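Local coordinates for protein DsbA-like disulfide oxidoreductase (PDB 6EEZ) that probably rearranges wrongly paired disulfide bonds in other proteins, as a homotrimeric, DsbA-like disulfide isomerase of the thioredoxin family, at residues G123-E126 against D127-N130; K139-Q142 against M143-S147. All coordinates share one frame; numbering follows the deposited sequence.

Interaction 1 of 2, residues G123-E126 against D127-N130; sequences GIDE and DDFN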
loop_
_atom_site.group_PDB
_atom_site.type_symbol
_atom_site.label_atom_id
_atom_site.label_comp_id
_atom_site.label_asym_id
_atom_site.label_seq_id
_atom_site.Cartn_x
_atom_site.Cartn_y
_atom_site.Cartn_z
ATOM N N GLY A 123 -8.597 -11.575 -13.953
ATOM C CA GLY A 123 -8.770 -13.017 -13.947
ATOM C C GLY A 123 -9.649 -13.598 -12.851
ATOM O O GLY A 123 -9.786 -14.822 -12.752
ATOM N N ILE A 124 -10.265 -12.734 -12.049
ATOM C CA ILE A 124 -11.073 -13.171 -10.914
ATOM C C ILE A 124 -12.582 -13.196 -11.207
ATOM O O ILE A 124 -13.129 -12.265 -11.787
ATOM C CB ILE A 124 -10.773 -12.265 -9.688
ATOM C CG1 ILE A 124 -9.497 -12.758 -9.009
ATOM C CG2 ILE A 124 -11.922 -12.265 -8.659
ATOM C CD1 ILE A 124 -8.895 -11.784 -8.083
ATOM N N ASP A 125 -13.250 -14.268 -10.788
ATOM C CA ASP A 125 -14.676 -14.450 -11.055
ATOM C C ASP A 125 -15.540 -13.641 -10.091
ATOM O O ASP A 125 -15.250 -13.571 -8.897
ATOM C CB ASP A 125 -15.028 -15.941 -10.977
ATOM C CG ASP A 125 -16.501 -16.196 -10.686
ATOM O OD1 ASP A 125 -17.303 -16.330 -11.637
ATOM O OD2 ASP A 125 -16.843 -16.287 -9.489
ATOM N N GLU A 126 -16.595 -13.027 -10.617
ATOM C CA GLU A 126 -17.446 -12.149 -9.816
ATOM C C GLU A 126 -17.938 -12.819 -8.536
ATOM O O GLU A 126 -18.002 -12.180 -7.488
ATOM C CB GLU A 126 -18.646 -11.672 -10.638
ATOM C CG GLU A 126 -19.720 -10.960 -9.828
ATOM C CD GLU A 126 -20.670 -10.159 -10.701
ATOM O OE1 GLU A 126 -21.471 -9.384 -10.141
ATOM O OE2 GLU A 126 -20.611 -10.297 -11.944
ATOM N N ASP A 127 -18.279 -14.103 -8.620
ATOM C CA ASP A 127 -18.849 -14.820 -7.478
ATOM C C ASP A 127 -17.792 -15.149 -6.419
ATOM O O ASP A 127 -18.065 -15.093 -5.218
ATOM C CB ASP A 127 -19.539 -16.100 -7.955
ATOM C CG ASP A 127 -20.949 -15.851 -8.422
ATOM O OD1 ASP A 127 -21.714 -15.220 -7.665
ATOM O OD2 ASP A 127 -21.290 -16.272 -9.549
ATOM N N ASP A 128 -16.590 -15.498 -6.860
ATOM C CA ASP A 128 -15.483 -15.645 -5.933
ATOM C C ASP A 128 -15.206 -14.309 -5.250
ATOM O O ASP A 128 -14.812 -14.262 -4.078
ATOM C CB ASP A 128 -14.224 -16.138 -6.651
ATOM C CG ASP A 128 -14.320 -17.586 -7.065
ATOM O OD1 ASP A 128 -14.825 -18.396 -6.262
ATOM O OD2 ASP A 128 -13.891 -17.912 -8.192
ATOM N N PHE A 129 -15.415 -13.224 -5.990
ATOM C CA PHE A 129 -15.099 -11.892 -5.490
ATOM C C PHE A 129 -16.147 -11.468 -4.470
ATOM O O PHE A 129 -15.808 -10.927 -3.420
ATOM C CB PHE A 129 -15.014 -10.879 -6.637
ATOM C CG PHE A 129 -14.853 -9.451 -6.180
ATOM C CD1 PHE A 129 -13.625 -8.972 -5.750
ATOM C CD2 PHE A 129 -15.935 -8.582 -6.189
ATOM C CE1 PHE A 129 -13.478 -7.653 -5.325
ATOM C CE2 PHE A 129 -15.798 -7.263 -5.772
ATOM C CZ PHE A 129 -14.568 -6.798 -5.333
ATOM N N ASN A 130 -17.418 -11.740 -4.761
ATOM C CA ASN A 130 -18.485 -11.376 -3.835
ATOM C C ASN A 130 -18.394 -12.178 -2.537
ATOM O O ASN A 130 -18.624 -11.633 -1.457
ATOM C CB ASN A 130 -19.861 -11.566 -4.481
ATOM C CG ASN A 130 -20.160 -10.522 -5.550
ATOM O OD1 ASN A 130 -19.508 -9.486 -5.615
ATOM N ND2 ASN A 130 -21.158 -10.792 -6.387
#

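Interaction 2 of 2, residues K139-Q142 against M143-S147; sequences KIEQ and MINNS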
loop_
_atom_site.group_PDB
_atom_site.type_symbol
_atom_site.label_atom_id
_atom_site.label_comp_id
_atom_site.label_asym_id
_atom_site.label_seq_id
_atom_site.Cartn_x
_atom_site.Cartn_y
_atom_site.Cartn_z
ATOM N N LYS A 139 -12.157 -9.054 8.803
ATOM C CA LYS A 139 -10.703 -8.991 8.792
ATOM C C LYS A 139 -10.224 -7.856 7.913
ATOM O O LYS A 139 -9.239 -7.199 8.224
ATOM C CB LYS A 139 -10.095 -10.298 8.325
ATOM C CG LYS A 139 -8.586 -10.301 8.399
ATOM C CD LYS A 139 -8.075 -11.520 9.150
ATOM C CE LYS A 139 -8.293 -11.387 10.654
ATOM N NZ LYS A 139 -7.958 -12.649 11.365
ATOM N N ILE A 140 -10.925 -7.629 6.812
ATOM C CA ILE A 140 -10.626 -6.497 5.947
ATOM C C ILE A 140 -10.855 -5.193 6.714
ATOM O O ILE A 140 -10.052 -4.269 6.642
ATOM C CB ILE A 140 -11.503 -6.507 4.678
ATOM C CG1 ILE A 140 -11.153 -7.725 3.816
ATOM C CG2 ILE A 140 -11.322 -5.212 3.896
ATOM C CD1 ILE A 140 -12.157 -8.023 2.731
ATOM N N GLU A 141 -11.979 -5.125 7.418
ATOM C CA GLU A 141 -12.327 -3.950 8.188
ATOM C C GLU A 141 -11.228 -3.690 9.224
ATOM O O GLU A 141 -10.751 -2.571 9.360
ATOM C CB GLU A 141 -13.696 -4.137 8.855
ATOM C CG GLU A 141 -14.055 -3.081 9.908
ATOM C CD GLU A 141 -14.301 -1.698 9.305
ATOM O OE1 GLU A 141 -14.439 -1.598 8.062
ATOM O OE2 GLU A 141 -14.379 -0.715 10.076
ATOM N N GLN A 142 -10.819 -4.746 9.925
ATOM C CA GLN A 142 -9.773 -4.663 10.942
ATOM C C GLN A 142 -8.465 -4.158 10.362
ATOM O O GLN A 142 -7.803 -3.301 10.964
ATOM C CB GLN A 142 -9.554 -6.029 11.597
ATOM C CG GLN A 142 -8.660 -5.992 12.815
ATOM C CD GLN A 142 -8.498 -7.356 13.470
ATOM O OE1 GLN A 142 -7.638 -8.137 13.070
ATOM N NE2 GLN A 142 -9.321 -7.647 14.488
ATOM N N MET A 143 -8.102 -4.679 9.191
ATOM C CA MET A 143 -6.829 -4.310 8.565
ATOM C C MET A 143 -6.819 -2.853 8.138
ATOM O O MET A 143 -5.796 -2.183 8.238
ATOM C CB MET A 143 -6.529 -5.206 7.357
ATOM C CG MET A 143 -6.118 -6.630 7.717
ATOM S SD MET A 143 -6.016 -7.735 6.275
ATOM C CE MET A 143 -4.523 -7.116 5.507
ATOM N N ILE A 144 -7.948 -2.359 7.649
ATOM C CA ILE A 144 -8.006 -0.991 7.157
ATOM C C ILE A 144 -8.008 -0.027 8.343
ATOM O O ILE A 144 -7.371 1.024 8.304
ATOM C CB ILE A 144 -9.239 -0.767 6.266
ATOM C CG1 ILE A 144 -8.987 -1.391 4.888
ATOM C CG2 ILE A 144 -9.566 0.729 6.142
ATOM C CD1 ILE A 144 -10.107 -1.243 3.913
ATOM N N ASN A 145 -8.710 -0.393 9.400
ATOM C CA ASN A 145 -8.728 0.431 10.593
ATOM C C ASN A 145 -7.335 0.515 11.184
ATOM O O ASN A 145 -6.897 1.589 11.625
ATOM C CB ASN A 145 -9.708 -0.121 11.625
ATOM C CG ASN A 145 -11.143 0.163 11.262
ATOM O OD1 ASN A 145 -11.430 1.101 10.514
ATOM N ND2 ASN A 145 -12.060 -0.638 11.800
ATOM N N ASN A 146 -6.620 -0.608 11.167
ATOM C CA ASN A 146 -5.297 -0.629 11.761
ATOM C C ASN A 146 -4.349 0.220 10.950
ATOM O O ASN A 146 -3.508 0.893 11.523
ATOM C CB ASN A 146 -4.784 -2.062 11.912
ATOM C CG ASN A 146 -5.397 -2.774 13.114
ATOM O OD1 ASN A 146 -5.956 -2.139 14.025
ATOM N ND2 ASN A 146 -5.292 -4.088 13.133
ATOM N N SER A 147 -4.516 0.256 9.629
ATOM C CA SER A 147 -3.670 1.119 8.799
ATOM C C SER A 147 -3.998 2.591 8.989
ATOM O O SER A 147 -3.097 3.437 8.982
ATOM C CB SER A 147 -3.810 0.770 7.319
ATOM O OG SER A 147 -3.244 -0.487 7.036
HETATM O O HOH W 1 -12.777 0.694 7.992
#

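Interaction 1 of 2, residues G123-E126 against D127-N130
Asp125 lays its carboxylate over the first turn of helix 126-135, where Asp125 OD2 meets two consecutive backbone N-H groups. The bond from Asp128 N to Asp125 OD2 is 2.8 Å long with an N-H...O angle of 156° and runs nearly along the C-O axis. Asp127 N lies equally near Asp125 OD2, at 2.8 Å, but its angle of 118° marks that bond as weak. Asp125 CG stands anti to its own amide nitrogen (chi1 157°), beside the carbonyl carbon, which carries the carboxylate forward to these donors. This is an aspartate N-cap. The like charge of Asp128 is close, with its OD2 3.6 Å from Asp125 OD2; the N-H groups at the helix start probably offset part of that repulsion. Regular helix bonding begins from Phe129 N to Asp125 O (2.9 Å) and from Asn130 N to Glu126 O (2.8 Å). On the buried side, Ile124 crosses Phe129 at about a right angle, Ile124 CG2 resting 3.9 Å from Phe129 CB. Both side chains also touch Val119 of helix 112-121, and both reach helix 76-91. Glu126 and Asn130 run past each other on a slant, with Glu126 CG 3.7 Å from Asn130 ND2.

Interaction 2 of 2, residues K139-Q142 against M143-S147
Glu141 and Asn145, one helical turn apart, make the polar side-chain contact: Asn145 ND2 donates to Glu141 OE2 over 2.9 Å. The N-H...O angle is 140°, and the donor comes from above the carboxylate, 47° out of its plane, while the amide and carboxylate planes are nearly perpendicular. A bend at chi2 (69°) turns the Glu141 carboxylate forward, toward the next turn and the Asn145 amide. A water donates to Asn145 OD1 at 2.9 Å and, more weakly, to Glu141 OE1, bridging the two side chains. The stronger partner of Glu141 is Lys83 of helix 76-91, which forms a salt bridge with OE1, so both carboxylate oxygens are engaged.

The backbone bonds are those of a regular alpha-helix, each N-H reaching the carbonyl four residues back: Asn145 N to Glu141 O (3.0 Å) is one, and Met143 N to Lys139 O (2.9 Å) is another. This helix, 137-154, leads into strand 161-164 of the thioredoxin-fold sheet. The Met143 methylene CG lies close against the Lys139 carbonyl, 3.2 Å from Lys139 O.

Among apolar contacts, Ile140 and Ile144 lie side by side and point the same way, with Ile140 CG2 4.2 Å from Ile144 CD1; both also touch helix 76-91, at Lys83 and Ala82 respectively. Met143 packs on Leu86 and Phe90 of the same neighbouring helix.

On the exposed side, Gln142 and Asn146 run alongside each other, their amide planes only modestly inclined. Their closest side-chain atoms are Gln142 CG and Asn146 ND2, 3.9 Å apart. Asn146 also touches Tyr25.

From the N terminus, helix 112-121 ends in a Schellman motif whose C-prime residue, Gly123, already opens interaction 1, where the chain starts helix 126-135. Helix 137-154 follows and carries interaction 2. The two are in series, so they neither nest nor cross, and being local, neither closes a long loop. Their centres lie 21 Å apart and their nearest atoms about 8 Å, without touching. All these helices lie between strands 65-70 and 161-164 of the thioredoxin-fold sheet, consistent with the helical insertion of DsbA-like proteins. Helix 76-91 is the common neighbour: 123-130 reaches it at Ser84 and Val88, 139-147 at Ala82, Lys83, Leu86 and Phe90.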